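Local coordinates for uncharacterized protein (Bacteroides ovatus, PDB 4FXT), which is of unknown function and pairs an N-terminal domain of the transthyretin clan with a C-terminal domain of the E-set clan, at residues E19-R24 and A70-P75; S28-F33 and G51-S56; L134-L139 and S169-E174. One frame throughout, in Å; residues are numbered along the deposited sequence.

Contact 1. Residues E19-R24 and A70-P75; sequences EAVGVR and APWERP
V23 and V21 of the segment E19-R24 pack against P71 and W72 of the loop between strands 60-68 and 79-84, and these two apolar pairs make up the contact. In the first, V23 CG2 lies 3.5 Å from P71 CD and touches CG of the same ring, the two side chains meeting at about a right angle. With CG1 of V23 between the backbone N and the carbonyl carbon (chi1 74°), it is CG2 that is left to meet the proline. In the second, V21 CG1 comes to the edge of the W72 indole, near the ring plane, and sits 3.9 Å from W72 CZ3 with CE3 equally near. Within A70-P75 the packing continues: A70 CB stands 3.3 Å above one face of the W72 ring, offset toward its rim, with P71 CD over the same face.

Polar groups of both segments turn to other partners. V23 O accepts from R180 NH2 and R24 forms a salt bridge with E190. On the loop, A70 O lies over the centre of the R74 guanidinium, 3.2 Å above its plane, and R74 NE makes a weak hydrogen bond to W72 O.

No hydrogen bond crosses between the two segments. Their association therefore rests on shape and burial of apolar groups, while the firmer hydrogen bonds of R74 and E73 tie the loop to G68, Y97 and T95 in the transthyretin-clan domain.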
# COMPACT_ATOMS: atom_id res chain seq x y z
N GLU A 19 8.52 1.03 7.65
CA GLU A 19 8.03 1.76 6.47
C GLU A 19 6.53 1.65 6.34
O GLU A 19 5.96 0.58 6.66
CB GLU A 19 8.69 1.22 5.18
CG GLU A 19 10.18 1.41 5.07
CD GLU A 19 10.79 1.08 3.72
OE1 GLU A 19 10.11 1.25 2.68
OE2 GLU A 19 12.00 0.74 3.70
N ALA A 20 5.88 2.72 5.85
CA ALA A 20 4.43 2.67 5.61
C ALA A 20 4.14 1.78 4.41
O ALA A 20 4.78 1.94 3.36
CB ALA A 20 3.88 4.06 5.40
N VAL A 21 3.26 0.80 4.60
CA VAL A 21 2.91 -0.20 3.58
C VAL A 21 1.89 0.40 2.62
O VAL A 21 0.76 0.69 3.00
CB VAL A 21 2.39 -1.52 4.20
CG1 VAL A 21 2.01 -2.51 3.12
CG2 VAL A 21 3.44 -2.14 5.11
N GLY A 22 2.30 0.53 1.36
CA GLY A 22 1.46 1.09 0.31
C GLY A 22 0.29 0.19 -0.02
O GLY A 22 0.43 -1.04 -0.07
N VAL A 23 -0.88 0.80 -0.20
CA VAL A 23 -2.01 -0.04 -0.52
C VAL A 23 -2.92 0.73 -1.51
O VAL A 23 -2.61 1.88 -1.83
CB VAL A 23 -2.73 -0.46 0.77
CG1 VAL A 23 -3.53 0.68 1.39
CG2 VAL A 23 -3.60 -1.65 0.51
N ARG A 24 -3.98 0.06 -2.05
CA ARG A 24 -4.91 0.71 -2.96
C ARG A 24 -5.94 1.57 -2.15
O ARG A 24 -6.49 1.09 -1.14
CB ARG A 24 -5.62 -0.32 -3.85
CG ARG A 24 -6.63 0.30 -4.81
CD ARG A 24 -7.30 -0.67 -5.73
NE ARG A 24 -8.15 -1.61 -5.00
CZ ARG A 24 -9.44 -1.42 -4.73
NH1 ARG A 24 -10.05 -0.32 -5.14
NH2 ARG A 24 -10.12 -2.34 -4.06
N ALA A 70 -7.04 -6.46 2.91
CA ALA A 70 -5.69 -5.88 2.99
C ALA A 70 -4.58 -6.89 2.56
O ALA A 70 -4.67 -8.09 2.88
CB ALA A 70 -5.43 -5.41 4.40
N PRO A 71 -3.52 -6.42 1.84
CA PRO A 71 -2.48 -7.34 1.36
C PRO A 71 -1.43 -7.73 2.44
O PRO A 71 -0.23 -7.88 2.15
CB PRO A 71 -1.82 -6.56 0.24
CG PRO A 71 -1.96 -5.12 0.67
CD PRO A 71 -3.31 -5.05 1.33
N TRP A 72 -1.90 -8.02 3.65
CA TRP A 72 -1.06 -8.49 4.74
C TRP A 72 -1.80 -9.52 5.57
O TRP A 72 -3.02 -9.67 5.40
CB TRP A 72 -0.60 -7.33 5.62
CG TRP A 72 -1.68 -6.38 6.07
CD1 TRP A 72 -2.62 -6.60 7.03
CD2 TRP A 72 -1.80 -5.00 5.68
NE1 TRP A 72 -3.41 -5.47 7.18
CE2 TRP A 72 -2.90 -4.47 6.39
CE3 TRP A 72 -1.10 -4.17 4.78
CZ2 TRP A 72 -3.31 -3.14 6.22
CZ3 TRP A 72 -1.54 -2.87 4.59
CH2 TRP A 72 -2.61 -2.36 5.33
N GLU A 73 -1.07 -10.24 6.46
CA GLU A 73 -1.68 -11.21 7.35
C GLU A 73 -2.72 -10.55 8.22
O GLU A 73 -2.48 -9.46 8.76
CB GLU A 73 -0.64 -11.92 8.21
CG GLU A 73 0.27 -12.87 7.47
CD GLU A 73 1.16 -13.70 8.36
OE1 GLU A 73 1.57 -13.22 9.45
OE2 GLU A 73 1.46 -14.86 7.97
N ARG A 74 -3.88 -11.20 8.33
CA ARG A 74 -5.04 -10.71 9.08
C ARG A 74 -5.46 -11.75 10.15
O ARG A 74 -6.52 -12.38 10.00
CB ARG A 74 -6.19 -10.40 8.10
CG ARG A 74 -5.91 -9.23 7.16
CD ARG A 74 -6.51 -9.43 5.78
NE ARG A 74 -5.78 -10.46 5.03
CZ ARG A 74 -6.13 -10.92 3.83
NH1 ARG A 74 -7.23 -10.47 3.24
NH2 ARG A 74 -5.41 -11.85 3.24
N PRO A 75 -4.67 -11.92 11.26
CA PRO A 75 -5.08 -12.87 12.31
C PRO A 75 -6.23 -12.33 13.16
O PRO A 75 -6.23 -11.16 13.56
CB PRO A 75 -3.81 -13.05 13.15
CG PRO A 75 -2.98 -11.85 12.89
CD PRO A 75 -3.40 -11.23 11.60

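Contact 2. Residues S28-F33 and G51-S56; sequences SEFALF and GSYSVS
F30 and L32 of strand 28-33 face Y53 and V55 of strand 52-58, each pair two residues along from the other, with the side chains pointing toward one another between the strands. The aromatic pair is loose: F30 CE2 approaches Y53 CD2 at 4.4 Å, and CD2 lies at the edge of the phenylalanine ring, near its plane. Beside it, L32 CD2 meets V55 CG1 at 4.2 Å, the two branched side chains crossing obliquely. V55 CG1 takes the place between the backbone N and the carbonyl carbon (chi1 55°), which carries this methyl across to the leucine.

The strands belong to different sheets, so the contact is face-to-face sheet packing rather than strand pairing, as expected of the beta-sandwich of a transthyretin-like domain. L64 of strand 60-68 covers both F30 and L32, whereas L10 of strand 7-16 covers both Y53 and V55. V45 of strand 43-46, next to 28-33 in its sheet, touches both L32 and Y53.

The one polar group carried by the four touching side chains, Y53 OH, is hydrogen-bonded to Q90 O. With that hydroxyl satisfied away from strand 28-33, the interface between the two segments is purely apolar, held by dispersion and burial with no directional bond.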
# COMPACT_ATOMS: atom_id res chain seq x y z
N SER A 28 -8.36 -1.25 1.92
CA SER A 28 -7.91 -1.84 3.17
C SER A 28 -8.38 -1.06 4.38
O SER A 28 -8.56 0.17 4.33
CB SER A 28 -6.39 -1.90 3.17
OG SER A 28 -6.00 -2.63 2.01
N GLU A 29 -8.61 -1.82 5.46
CA GLU A 29 -9.14 -1.35 6.74
C GLU A 29 -8.57 -2.07 7.93
O GLU A 29 -7.90 -3.10 7.80
CB GLU A 29 -10.66 -1.56 6.76
CG GLU A 29 -11.46 -0.84 5.70
CD GLU A 29 -12.91 -1.27 5.54
OE1 GLU A 29 -13.50 -1.89 6.46
OE2 GLU A 29 -13.46 -0.96 4.45
N PHE A 30 -8.89 -1.52 9.11
CA PHE A 30 -8.74 -2.09 10.45
C PHE A 30 -10.10 -1.96 11.13
O PHE A 30 -10.91 -1.12 10.74
CB PHE A 30 -7.60 -1.46 11.28
CG PHE A 30 -6.20 -1.50 10.71
CD1 PHE A 30 -5.61 -2.71 10.36
CD2 PHE A 30 -5.41 -0.37 10.72
CE1 PHE A 30 -4.30 -2.74 9.85
CE2 PHE A 30 -4.09 -0.40 10.26
CZ PHE A 30 -3.55 -1.58 9.81
N ALA A 31 -10.38 -2.80 12.12
CA ALA A 31 -11.62 -2.69 12.87
C ALA A 31 -11.30 -2.40 14.30
O ALA A 31 -10.38 -3.00 14.89
CB ALA A 31 -12.46 -3.96 12.74
N LEU A 32 -12.03 -1.43 14.86
CA LEU A 32 -11.81 -0.94 16.20
C LEU A 32 -13.00 -1.35 17.11
O LEU A 32 -14.16 -1.15 16.76
CB LEU A 32 -11.62 0.57 16.07
CG LEU A 32 -10.57 1.24 16.93
CD1 LEU A 32 -9.30 0.41 17.03
CD2 LEU A 32 -10.26 2.61 16.40
N PHE A 33 -12.68 -2.02 18.20
CA PHE A 33 -13.67 -2.52 19.14
C PHE A 33 -13.46 -2.00 20.53
O PHE A 33 -12.34 -1.67 20.91
CB PHE A 33 -13.62 -4.05 19.21
CG PHE A 33 -14.03 -4.80 17.98
CD1 PHE A 33 -13.11 -5.05 16.96
CD2 PHE A 33 -15.30 -5.34 17.86
CE1 PHE A 33 -13.48 -5.78 15.82
CE2 PHE A 33 -15.66 -6.09 16.73
CZ PHE A 33 -14.75 -6.30 15.72
N GLY A 51 -0.65 4.16 3.20
CA GLY A 51 -0.65 3.33 4.40
C GLY A 51 -1.07 4.02 5.69
O GLY A 51 -1.18 3.37 6.74
N SER A 52 -1.35 5.33 5.64
CA SER A 52 -1.73 6.03 6.87
C SER A 52 -3.26 5.94 7.12
O SER A 52 -4.02 5.64 6.20
CB SER A 52 -1.29 7.49 6.80
OG SER A 52 -2.00 8.16 5.78
N TYR A 53 -3.68 6.20 8.37
CA TYR A 53 -5.08 6.24 8.75
C TYR A 53 -5.32 7.34 9.80
O TYR A 53 -4.38 7.78 10.49
CB TYR A 53 -5.51 4.88 9.28
CG TYR A 53 -4.97 4.59 10.68
CD1 TYR A 53 -5.67 4.99 11.82
CD2 TYR A 53 -3.75 3.92 10.85
CE1 TYR A 53 -5.16 4.76 13.09
CE2 TYR A 53 -3.24 3.68 12.13
CZ TYR A 53 -3.95 4.11 13.25
OH TYR A 53 -3.47 3.88 14.51
N SER A 54 -6.59 7.77 9.94
CA SER A 54 -7.09 8.74 10.93
C SER A 54 -8.52 8.42 11.20
O SER A 54 -9.23 8.07 10.24
CB SER A 54 -6.93 10.19 10.50
OG SER A 54 -7.79 10.50 9.40
N VAL A 55 -8.94 8.48 12.47
CA VAL A 55 -10.30 8.13 12.89
C VAL A 55 -10.60 8.94 14.14
O VAL A 55 -9.75 9.00 15.02
CB VAL A 55 -10.48 6.58 13.09
CG1 VAL A 55 -9.45 5.98 14.06
CG2 VAL A 55 -11.91 6.21 13.47
N SER A 56 -11.75 9.64 14.18
CA SER A 56 -12.11 10.38 15.39
C SER A 56 -12.89 9.44 16.30
O SER A 56 -13.75 8.67 15.84
CB SER A 56 -12.88 11.67 15.10
OG SER A 56 -14.17 11.41 14.59

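Contact 3. Residues L134-L139 and S169-E174; sequences LGTGIL and SGLVNE. With EDO (1,2-ethanediol), chain O.
L171 is the residue that brings the two segments together, its two methyls reaching different parts of L134-L139. CD2 lies 4.2 Å from L134 CB and equally near G135 O, while CD1 turns to the methyl of T136. The leucine and threonine side chains meet at about a right angle. T136 places CG2 anti to its carbonyl carbon, and OG1 between that carbon and the backbone N (chi1 61°). The residue thus has two sides: its methyl serves the leucine, and its hydroxyl turns to a bound 1,2-ethanediol.

The diol, probably from the crystallisation liquor, sits in the bend where the chain leaves the strand. T136 N donates to EDO O2 at 2.8 Å in a nearly straight bond of 167°, and T136 OG1 adds a weak one to the same oxygen. G137 N donates to EDO O1 at 3.0 Å, and EDO O1 donates a hydrogen bond to L139 O (2.9 Å). E146 OE1 is also hydrogen-bonded to the diol. G135 has no side chain, which leaves the diol's C1 its place beside the backbone; G135 CA lies 3.4 Å from EDO O2.

Behind L171, a type I turn runs from L171 to E174, closed by the E174 N bond to L171 O at 3.2 Å. L177 touches both L134 and L171, and E146 also packs on L171. The contact thus lies at the end of strand 127-135, which pairs with 147-150 and 176-185, and joins it to the loop linking strand 160-166 to 176-185 in the E-set-clan domain.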
# COMPACT_ATOMS: atom_id res chain seq x y z
N LEU A 134 0.99 3.61 -14.31
CA LEU A 134 1.09 5.05 -14.58
C LEU A 134 -0.28 5.65 -14.52
O LEU A 134 -1.20 5.10 -15.13
CB LEU A 134 1.77 5.39 -15.93
CG LEU A 134 3.19 4.81 -16.25
CD1 LEU A 134 3.60 5.18 -17.64
CD2 LEU A 134 4.25 5.25 -15.25
N GLY A 135 -0.44 6.74 -13.76
CA GLY A 135 -1.72 7.43 -13.59
C GLY A 135 -1.64 8.94 -13.69
O GLY A 135 -0.54 9.51 -13.59
N THR A 136 -2.79 9.60 -13.91
CA THR A 136 -2.81 11.06 -14.04
C THR A 136 -2.75 11.70 -12.62
O THR A 136 -2.11 12.74 -12.44
CB THR A 136 -4.04 11.58 -14.83
OG1 THR A 136 -5.22 11.21 -14.16
CG2 THR A 136 -4.14 11.02 -16.23
N GLY A 137 -3.39 11.03 -11.65
CA GLY A 137 -3.49 11.48 -10.27
C GLY A 137 -2.71 10.69 -9.24
O GLY A 137 -2.35 9.54 -9.47
N ILE A 138 -2.53 11.29 -8.06
CA ILE A 138 -1.83 10.77 -6.88
C ILE A 138 -2.39 9.35 -6.55
O ILE A 138 -1.61 8.51 -6.14
CB ILE A 138 -1.92 11.78 -5.66
CG1 ILE A 138 -1.19 11.32 -4.38
CG2 ILE A 138 -3.29 12.22 -5.35
CD1 ILE A 138 0.43 11.04 -4.50
N LEU A 139 -3.64 9.05 -6.85
CA LEU A 139 -4.18 7.69 -6.66
C LEU A 139 -4.01 6.88 -7.91
O LEU A 139 -4.71 7.07 -8.89
CB LEU A 139 -5.68 7.71 -6.27
CG LEU A 139 -6.13 8.52 -5.06
CD1 LEU A 139 -7.56 8.17 -4.76
CD2 LEU A 139 -5.31 8.21 -3.82
N SER A 169 -0.49 7.78 -24.71
CA SER A 169 -0.86 8.95 -25.51
C SER A 169 -1.51 10.07 -24.67
O SER A 169 -1.20 11.25 -24.85
CB SER A 169 -1.82 8.54 -26.63
OG SER A 169 -3.02 7.98 -26.13
N GLY A 170 -2.39 9.68 -23.76
CA GLY A 170 -3.09 10.64 -22.93
C GLY A 170 -2.31 11.16 -21.73
O GLY A 170 -2.90 11.80 -20.86
N LEU A 171 -0.99 10.90 -21.69
CA LEU A 171 -0.13 11.33 -20.59
C LEU A 171 1.15 11.99 -21.09
O LEU A 171 1.84 12.66 -20.31
CB LEU A 171 0.23 10.09 -19.75
CG LEU A 171 -0.26 10.04 -18.32
CD1 LEU A 171 -1.70 10.21 -18.24
CD2 LEU A 171 0.05 8.73 -17.70
N VAL A 172 1.47 11.81 -22.38
CA VAL A 172 2.74 12.19 -22.98
C VAL A 172 2.91 13.75 -23.01
O VAL A 172 4.06 14.23 -22.97
CB VAL A 172 2.85 11.55 -24.39
CG1 VAL A 172 1.93 12.20 -25.41
CG2 VAL A 172 4.28 11.54 -24.89
N ASN A 173 1.82 14.53 -23.02
CA ASN A 173 1.94 15.99 -23.08
C ASN A 173 1.61 16.64 -21.73
O ASN A 173 1.44 17.85 -21.65
CB ASN A 173 1.03 16.53 -24.16
CG ASN A 173 1.49 16.12 -25.55
OD1 ASN A 173 2.68 16.13 -25.89
ND2 ASN A 173 0.53 15.83 -26.42
N GLU A 174 1.59 15.85 -20.67
CA GLU A 174 1.33 16.33 -19.31
C GLU A 174 2.64 16.75 -18.66
O GLU A 174 3.71 16.29 -19.07
CB GLU A 174 0.63 15.27 -18.49
CG GLU A 174 -0.78 15.02 -19.01
CD GLU A 174 -1.76 16.17 -18.91
OE1 GLU A 174 -1.83 16.82 -17.84
OE2 GLU A 174 -2.54 16.37 -19.87
C1 EDO O . -5.13 7.27 -12.00
O1 EDO O . -5.16 8.57 -11.37
C2 EDO O . -5.78 7.23 -13.42
O2 EDO O . -5.02 7.93 -14.40

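How the contacts relate
Contacts 1 and 2 share the N-terminal domain and touch each other: S28 of contact 2 packs on V23, A70 and P71 of contact 1, and W72 CZ2 lies 3.8 Å from F30 CE1. Their touching residues are mostly buried and apolar, but contact 1 fastens a loop whereas contact 2 packs one sheet against another. Contact 3 stands apart in the C-terminal domain, with its centre about 26 Å from that of contact 1 and 29 Å from that of contact 2. It is farther from the centre of the chain, includes the exposed T136, and adds a polar diol site to its leucine packing. Across all three, no hydrogen bond joins the paired segments.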